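Local coordinates for uncharacterized protein (Bacteroides ovatus, PDB 4FS7) that is of unknown function but, as an extracellular protein built of BspA-type leucine-rich repeats, probably binds other proteins, at residues A[100-103]-A[104-107]; A[151-154]-A[155-159]; A[332-336]-A[337-341]. One frame throughout, in Å; residues are numbered along the deposited sequence. Where two conformers were deposited one is given.

In the fold
Contacts 1, 2 and 3 come in that order along one leucine-rich repeat solenoid, and each is a local turn between residues close in sequence. Contact 1 turns into strand 107-108, while contact 2 runs from strand 152-153 into its turn; these are the outermost strands of one three-stranded parallel sheet, with 130-131 between them, and the contact centres lie about 17 Å apart. Contact 3 runs from strand 333-334 of another parallel sheet into its turn, its centre about 41 Å from that of contact 2 and about 58 Å from that of contact 1, on the opposite side of the chain's centre. Contacts 2 and 3 repeat nearly the same turn, as expected of a protein made by stacking similar coils.

Contact 1: A[100-103]-A[104-107]; sequences NIPD and SVKM
P102 and V105 close a type I beta turn through D103 and S104, with V105 N donating to P102 O at 3.1 Å and an N-H...O angle of 165°. Just ahead of the turn, the methyl CG2 of I101 meets V105, 3.8 Å from CB and 3.9 Å from CG1. I101 holds CG2 anti to its own backbone N, which carries this branch across to the valine. The V105 CG2 branch lies 4.1 Å from P102 CD, a looser apolar contact. Valine suits its place as a compact branched residue whose CB and two methyls pack against I101 and P102. In this leucine-rich repeat solenoid the turn joins strand 98-99 to strand 107-108, and its apolar residues are buried: I101 also packs on F113, I122 and P125, and P102 on I78. Proline's restricted phi (-59°) suits the extended run into the turn, where no N-H is needed and its C=O accepts the closing bond. D103 and S104, at the two central corners, are polar residues suited to a more open edge. A water ties the loop together by donating to D103 O and to V105 O, each at 2.7 Å. The flexible chain of K106 curls back to hydrogen-bond S104 O at 3.0 Å, the donor NZ tilted 22° from the carbonyl plane of S104.

Contact 2: A[151-154]-A[155-159]; sequences TVIG and DEAFA
I153 meets the following turn with its CG2 methyl, which lies 3.5 Å from A157 CB and 4.2 Å from F158 CE2. The branch is set by chi1 of -56°, which puts CG2 anti to the backbone N and brings it beside the carbonyl carbon, on the side where the chain folds back. The methyl approaches the phenyl ring obliquely, and the two side chains cross at about a right angle. F158 holds CG anti to its own carbonyl carbon (chi1 -63°), which brings the ring atom CE2 back to I153 CG2. A157 points its single methyl at I153 and has G154 O 3.3 Å from CB; a small residue suits a buried place between I153 CG2 and G154 O.

Two successive turns build the fold-back. A type II turn from G154 to A157 is closed by a weak bond of 3.2 Å from A157 N to G154 O, and a type I turn from E156 to A159 by A159 N to E156 O at 3.1 Å. The third residue of a type II turn needs a positive phi, most often met by glycine or asparagine; E156 is a less common choice, at 58°. Its side chain points away from 151-154, and its carboxylate is held by a salt bridge to K137. D155, at the second position, turns its side chain outward, as suits a polar residue at a corner.

A short strand running into these turns forms part of a leucine-rich repeat coil. The weakly bonded strand 152-153 is an outermost strand of its three-stranded parallel sheet, beside 130-131, on which both I153 and A157 pack through I131. The F158 ring lies nearly parallel to F136, while I153 is covered from the following loops by L169, M173 and L180.

Contact 3: A[332-336]-A[337-341]; sequences EEIGK and RSFRG
Apolar contact begins with I334, whose CG2 methyl lies 3.7 Å from S338 CB and 4.1 Å from F339 CE2. The methyl comes to the edge of the phenyl ring, near its plane. With chi1 at -65°, CG1 sits beside the backbone N and CG2 is directed at the turn. A branched aliphatic residue thus serves two neighbours in the buried interior.

Backbone bonds shape the turn. S338 N donates to G335 O at 3.2 Å, closing a type II turn from G335 to S338. A type I turn follows, with R340 N bonded to R337 O at 3.2 Å. R337 takes the positive phi (57°) required at the third position of the type II turn, as E156 does in its own. G335, with no side chain, lets S338 OG come close to its backbone N. Serine suits its place because a small hydroxyl can be satisfied while buried: chi1 of -70° sets OG back towards G335, 2.9 Å from its N, and it is hydrogen-bonded to G312 O.

Among the charged chains, K336 and R337 run side by side, K336 CG lying 4.0 Å from R337 CG. Farther out, K336 NZ and R337 NH1 are 5.8 Å apart. E317 holds the R337 guanidinium by a salt bridge, pairs with R340 as well and probably offsets the arginine charge, while K336 lies by E313.

Strand 333-334, which leads into the turn, lies between strands 310-311 and 356-357 of a parallel sheet in the leucine-rich repeat solenoid. The F339 ring meets F316 and F362, its plane nearly parallel to both, and I334 packs against L327, F350 and L354 from the surrounding loops.

Contact 1: A[100-103]-A[104-107]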
loop_
_atom_site.group_PDB
_atom_site.type_symbol
_atom_site.label_atom_id
_atom_site.label_comp_id
_atom_site.label_asym_id
_atom_site.label_seq_id
_atom_site.Cartn_x
_atom_site.Cartn_y
_atom_site.Cartn_z
ATOM N N ASN A 100 16.024 -21.037 -12.006
ATOM C CA ASN A 100 15.971 -21.754 -10.738
ATOM C C ASN A 100 16.900 -21.113 -9.712
ATOM O O ASN A 100 17.959 -20.593 -10.068
ATOM C CB ASN A 100 16.393 -23.232 -10.937
ATOM C CG ASN A 100 17.849 -23.376 -11.289
ATOM O OD1 ASN A 100 18.263 -22.910 -12.369
ATOM N ND2 ASN A 100 18.630 -24.011 -10.431
ATOM N N ILE A 101 16.525 -21.191 -8.450
ATOM C CA ILE A 101 17.361 -20.705 -7.357
ATOM C C ILE A 101 17.795 -21.909 -6.538
ATOM O O ILE A 101 16.982 -22.599 -5.943
ATOM C CB ILE A 101 16.643 -19.721 -6.435
ATOM C CG1 ILE A 101 15.939 -18.631 -7.246
ATOM C CG2 ILE A 101 17.660 -19.085 -5.479
ATOM C CD1 ILE A 101 16.888 -17.833 -8.088
ATOM N N PRO A 102 19.109 -22.193 -6.493
ATOM C CA PRO A 102 19.582 -23.342 -5.727
ATOM C C PRO A 102 19.221 -23.299 -4.246
ATOM O O PRO A 102 19.089 -22.230 -3.642
ATOM C CB PRO A 102 21.112 -23.254 -5.898
ATOM C CG PRO A 102 21.291 -22.579 -7.134
ATOM C CD PRO A 102 20.216 -21.550 -7.210
ATOM N N ASP A 103 19.141 -24.488 -3.668
ATOM C CA ASP A 103 18.731 -24.697 -2.289
ATOM C C ASP A 103 19.610 -24.014 -1.286
ATOM O O ASP A 103 19.153 -23.712 -0.177
ATOM C CB ASP A 103 18.660 -26.198 -1.933
ATOM C CG ASP A 103 17.477 -26.908 -2.521
ATOM O OD1 ASP A 103 16.516 -26.258 -2.981
ATOM O OD2 ASP A 103 17.501 -28.168 -2.491
ATOM N N SER A 104 20.886 -23.793 -1.606
ATOM C CA SER A 104 21.838 -23.177 -0.688
ATOM C C SER A 104 21.749 -21.648 -0.613
ATOM O O SER A 104 22.400 -21.030 0.230
ATOM C CB SER A 104 23.278 -23.570 -1.077
ATOM O OG SER A 104 23.470 -24.971 -0.944
ATOM N N VAL A 105 20.975 -21.021 -1.524
ATOM C CA VAL A 105 20.866 -19.553 -1.524
ATOM C C VAL A 105 19.969 -19.108 -0.350
ATOM O O VAL A 105 18.830 -19.570 -0.237
ATOM C CB VAL A 105 20.338 -19.041 -2.853
ATOM C CG1 VAL A 105 20.000 -17.544 -2.784
ATOM C CG2 VAL A 105 21.369 -19.320 -3.941
ATOM N N LYS A 106 20.507 -18.231 0.518
ATOM C CA LYS A 106 19.827 -17.812 1.737
ATOM C C LYS A 106 19.180 -16.425 1.631
ATOM O O LYS A 106 18.301 -16.080 2.454
ATOM C CB LYS A 106 20.806 -17.816 2.913
ATOM C CG LYS A 106 21.356 -19.225 3.231
ATOM C CD LYS A 106 22.636 -19.243 4.082
ATOM C CE LYS A 106 23.160 -20.707 4.295
ATOM N NZ LYS A 106 23.326 -21.530 2.998
HETATM N N MSE A 107 19.603 -15.644 0.656
HETATM C CA MSE A 107 19.110 -14.278 0.509
HETATM C C MSE A 107 18.903 -13.954 -0.971
HETATM O O MSE A 107 19.741 -14.292 -1.835
HETATM C CB MSE A 107 20.097 -13.276 1.075
HETATM C CG MSE A 107 20.575 -13.574 2.495
HETATM SE SE MSE A 107 21.896 -12.316 3.142
HETATM C CE MSE A 107 22.016 -11.279 1.486
HETATM O O HOH W 1 18.704 -21.675 1.525
#

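Contact 2: A[151-154]-A[155-159]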
loop_
_atom_site.group_PDB
_atom_site.type_symbol
_atom_site.label_atom_id
_atom_site.label_comp_id
_atom_site.label_asym_id
_atom_site.label_seq_id
_atom_site.Cartn_x
_atom_site.Cartn_y
_atom_site.Cartn_z
ATOM N N THR A 151 12.540 -13.976 7.350
ATOM C CA THR A 151 12.311 -13.051 8.450
ATOM C C THR A 151 12.203 -11.595 8.027
ATOM O O THR A 151 11.760 -10.764 8.820
ATOM C CB THR A 151 13.409 -13.181 9.515
ATOM O OG1 THR A 151 14.674 -12.872 8.938
ATOM C CG2 THR A 151 13.439 -14.599 10.128
ATOM N N VAL A 152 12.627 -11.279 6.811
ATOM C CA VAL A 152 12.574 -9.916 6.266
ATOM C C VAL A 152 12.176 -9.953 4.811
ATOM O O VAL A 152 12.765 -10.725 4.046
ATOM C CB VAL A 152 13.910 -9.176 6.255
ATOM C CG1 VAL A 152 13.593 -7.694 6.031
ATOM C CG2 VAL A 152 14.708 -9.389 7.513
ATOM N N ILE A 153 11.232 -9.091 4.427
ATOM C CA ILE A 153 10.915 -8.836 3.055
ATOM C C ILE A 153 10.956 -7.348 2.870
ATOM O O ILE A 153 10.201 -6.610 3.525
ATOM C CB ILE A 153 9.551 -9.419 2.612
ATOM C CG1 ILE A 153 9.461 -10.918 2.876
ATOM C CG2 ILE A 153 9.313 -9.127 1.133
ATOM C CD1 ILE A 153 8.054 -11.483 2.643
ATOM N N GLY A 154 11.854 -6.858 2.022
ATOM C CA GLY A 154 12.093 -5.437 1.915
ATOM C C GLY A 154 11.010 -4.645 1.195
ATOM O O GLY A 154 10.143 -5.173 0.506
ATOM N N ASP A 155 11.122 -3.316 1.329
ATOM C CA ASP A 155 10.223 -2.384 0.700
ATOM C C ASP A 155 10.013 -2.728 -0.763
ATOM O O ASP A 155 10.977 -3.008 -1.501
ATOM C CB ASP A 155 10.801 -0.945 0.741
ATOM C CG ASP A 155 10.940 -0.355 2.113
ATOM O OD1 ASP A 155 10.534 -0.979 3.088
ATOM O OD2 ASP A 155 11.437 0.804 2.171
ATOM N N GLU A 156 8.756 -2.678 -1.204
ATOM C CA GLU A 156 8.429 -2.787 -2.624
ATOM C C GLU A 156 8.945 -4.093 -3.259
ATOM O O GLU A 156 9.071 -4.170 -4.490
ATOM C CB GLU A 156 8.903 -1.565 -3.416
ATOM C CG GLU A 156 8.098 -0.299 -3.083
ATOM C CD GLU A 156 8.335 0.854 -4.025
ATOM O OE1 GLU A 156 8.877 0.675 -5.137
ATOM O OE2 GLU A 156 7.969 1.989 -3.656
ATOM N N ALA A 157 9.092 -5.153 -2.470
ATOM C CA ALA A 157 9.652 -6.394 -3.025
ATOM C C ALA A 157 8.794 -6.998 -4.124
ATOM O O ALA A 157 9.335 -7.620 -5.033
ATOM C CB ALA A 157 9.903 -7.411 -1.907
ATOM N N PHE A 158 7.466 -6.811 -4.051
ATOM C CA PHE A 158 6.528 -7.330 -5.026
ATOM C C PHE A 158 5.741 -6.203 -5.678
ATOM O O PHE A 158 4.646 -6.415 -6.206
ATOM C CB PHE A 158 5.605 -8.378 -4.391
ATOM C CG PHE A 158 6.364 -9.565 -3.908
ATOM C CD1 PHE A 158 6.799 -10.493 -4.832
ATOM C CD2 PHE A 158 6.699 -9.729 -2.567
ATOM C CE1 PHE A 158 7.555 -11.593 -4.461
ATOM C CE2 PHE A 158 7.452 -10.848 -2.181
ATOM C CZ PHE A 158 7.880 -11.741 -3.147
ATOM N N ALA A 159 6.266 -4.988 -5.641
ATOM C CA ALA A 159 5.535 -3.868 -6.268
ATOM C C ALA A 159 5.419 -4.087 -7.777
ATOM O O ALA A 159 6.366 -4.600 -8.416
ATOM C CB ALA A 159 6.220 -2.549 -5.981
#

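Contact 3: A[332-336]-A[337-341]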
loop_
_atom_site.group_PDB
_atom_site.type_symbol
_atom_site.label_atom_id
_atom_site.label_comp_id
_atom_site.label_asym_id
_atom_site.label_seq_id
_atom_site.Cartn_x
_atom_site.Cartn_y
_atom_site.Cartn_z
ATOM N N GLU A 332 -17.987 20.677 19.645
ATOM C CA GLU A 332 -17.447 21.975 20.050
ATOM C C GLU A 332 -17.048 22.886 18.893
ATOM O O GLU A 332 -17.117 24.104 19.035
ATOM C CB GLU A 332 -16.218 21.788 20.936
ATOM C CG GLU A 332 -16.533 21.037 22.253
ATOM C CD GLU A 332 -15.379 20.971 23.229
ATOM O OE1 GLU A 332 -14.404 21.763 23.142
ATOM O OE2 GLU A 332 -15.492 20.116 24.136
ATOM N N GLU A 333 -16.556 22.329 17.806
ATOM C CA GLU A 333 -16.000 23.113 16.696
ATOM C C GLU A 333 -16.340 22.469 15.373
ATOM O O GLU A 333 -16.249 21.231 15.248
ATOM C CB GLU A 333 -14.464 23.219 16.790
ATOM C CG GLU A 333 -13.958 23.734 18.149
ATOM C CD GLU A 333 -12.440 23.863 18.275
ATOM O OE1 GLU A 333 -11.715 23.850 17.256
ATOM O OE2 GLU A 333 -11.958 23.984 19.424
ATOM N N ILE A 334 -16.674 23.319 14.407
ATOM C CA ILE A 334 -16.790 22.968 13.008
ATOM C C ILE A 334 -15.715 23.757 12.272
ATOM O O ILE A 334 -15.655 24.968 12.424
ATOM C CB ILE A 334 -18.232 23.372 12.413
ATOM C CG1 ILE A 334 -19.338 22.542 13.095
ATOM C CG2 ILE A 334 -18.282 23.221 10.904
ATOM C CD1 ILE A 334 -20.792 23.059 12.840
ATOM N N GLY A 335 -14.848 23.083 11.530
ATOM C CA GLY A 335 -13.719 23.721 10.903
ATOM C C GLY A 335 -13.976 24.538 9.669
ATOM O O GLY A 335 -15.084 24.650 9.149
ATOM N N LYS A 336 -12.917 25.220 9.238
ATOM C CA LYS A 336 -12.940 25.988 7.994
ATOM C C LYS A 336 -13.388 25.095 6.844
ATOM O O LYS A 336 -12.880 23.973 6.698
ATOM C CB LYS A 336 -11.526 26.538 7.738
ATOM C CG LYS A 336 -11.353 27.231 6.410
ATOM C CD LYS A 336 -9.980 27.896 6.256
ATOM C CE LYS A 336 -9.865 28.657 4.961
ATOM N NZ LYS A 336 -8.564 29.364 4.866
ATOM N N ARG A 337 -14.342 25.546 6.041
ATOM C CA ARG A 337 -14.791 24.835 4.836
ATOM C C ARG A 337 -15.262 23.421 5.159
ATOM O O ARG A 337 -15.342 22.592 4.267
ATOM C CB ARG A 337 -13.691 24.821 3.791
ATOM C CG ARG A 337 -13.476 26.184 3.144
ATOM C CD ARG A 337 -12.189 26.293 2.298
ATOM N NE ARG A 337 -12.146 25.297 1.230
ATOM C CZ ARG A 337 -11.243 25.338 0.257
ATOM N NH1 ARG A 337 -10.323 26.293 0.223
ATOM N NH2 ARG A 337 -11.210 24.388 -0.660
ATOM N N SER A 338 -15.705 23.141 6.393
ATOM C CA SER A 338 -16.045 21.748 6.702
ATOM C C SER A 338 -17.179 21.154 5.912
ATOM O O SER A 338 -17.182 19.946 5.689
ATOM C CB SER A 338 -16.306 21.572 8.209
ATOM O OG SER A 338 -15.130 21.682 9.003
ATOM N N PHE A 339 -18.154 21.989 5.500
ATOM C CA PHE A 339 -19.259 21.549 4.652
ATOM C C PHE A 339 -19.310 22.377 3.369
ATOM O O PHE A 339 -20.345 22.458 2.734
ATOM C CB PHE A 339 -20.601 21.613 5.425
ATOM C CG PHE A 339 -20.640 20.678 6.606
ATOM C CD1 PHE A 339 -21.053 19.361 6.426
ATOM C CD2 PHE A 339 -20.237 21.063 7.852
ATOM C CE1 PHE A 339 -21.072 18.496 7.500
ATOM C CE2 PHE A 339 -20.247 20.181 8.950
ATOM C CZ PHE A 339 -20.685 18.901 8.756
ATOM N N ARG A 340 -18.177 22.906 2.929
ATOM C CA ARG A 340 -18.170 23.705 1.737
ATOM C C ARG A 340 -18.619 22.850 0.566
ATOM O O ARG A 340 -18.170 21.714 0.360
ATOM C CB ARG A 340 -16.785 24.290 1.450
ATOM C CG ARG A 340 -16.716 25.005 0.079
ATOM C CD ARG A 340 -15.441 25.766 -0.139
ATOM N NE ARG A 340 -15.488 26.477 -1.417
ATOM C CZ ARG A 340 -14.911 26.105 -2.541
ATOM N NH1 ARG A 340 -14.225 24.972 -2.635
ATOM N NH2 ARG A 340 -15.069 26.859 -3.609
ATOM N N GLY A 341 -19.476 23.415 -0.279
ATOM C CA GLY A 341 -19.885 22.741 -1.478
ATOM C C GLY A 341 -20.792 21.547 -1.260
ATOM O O GLY A 341 -20.989 20.741 -2.176
#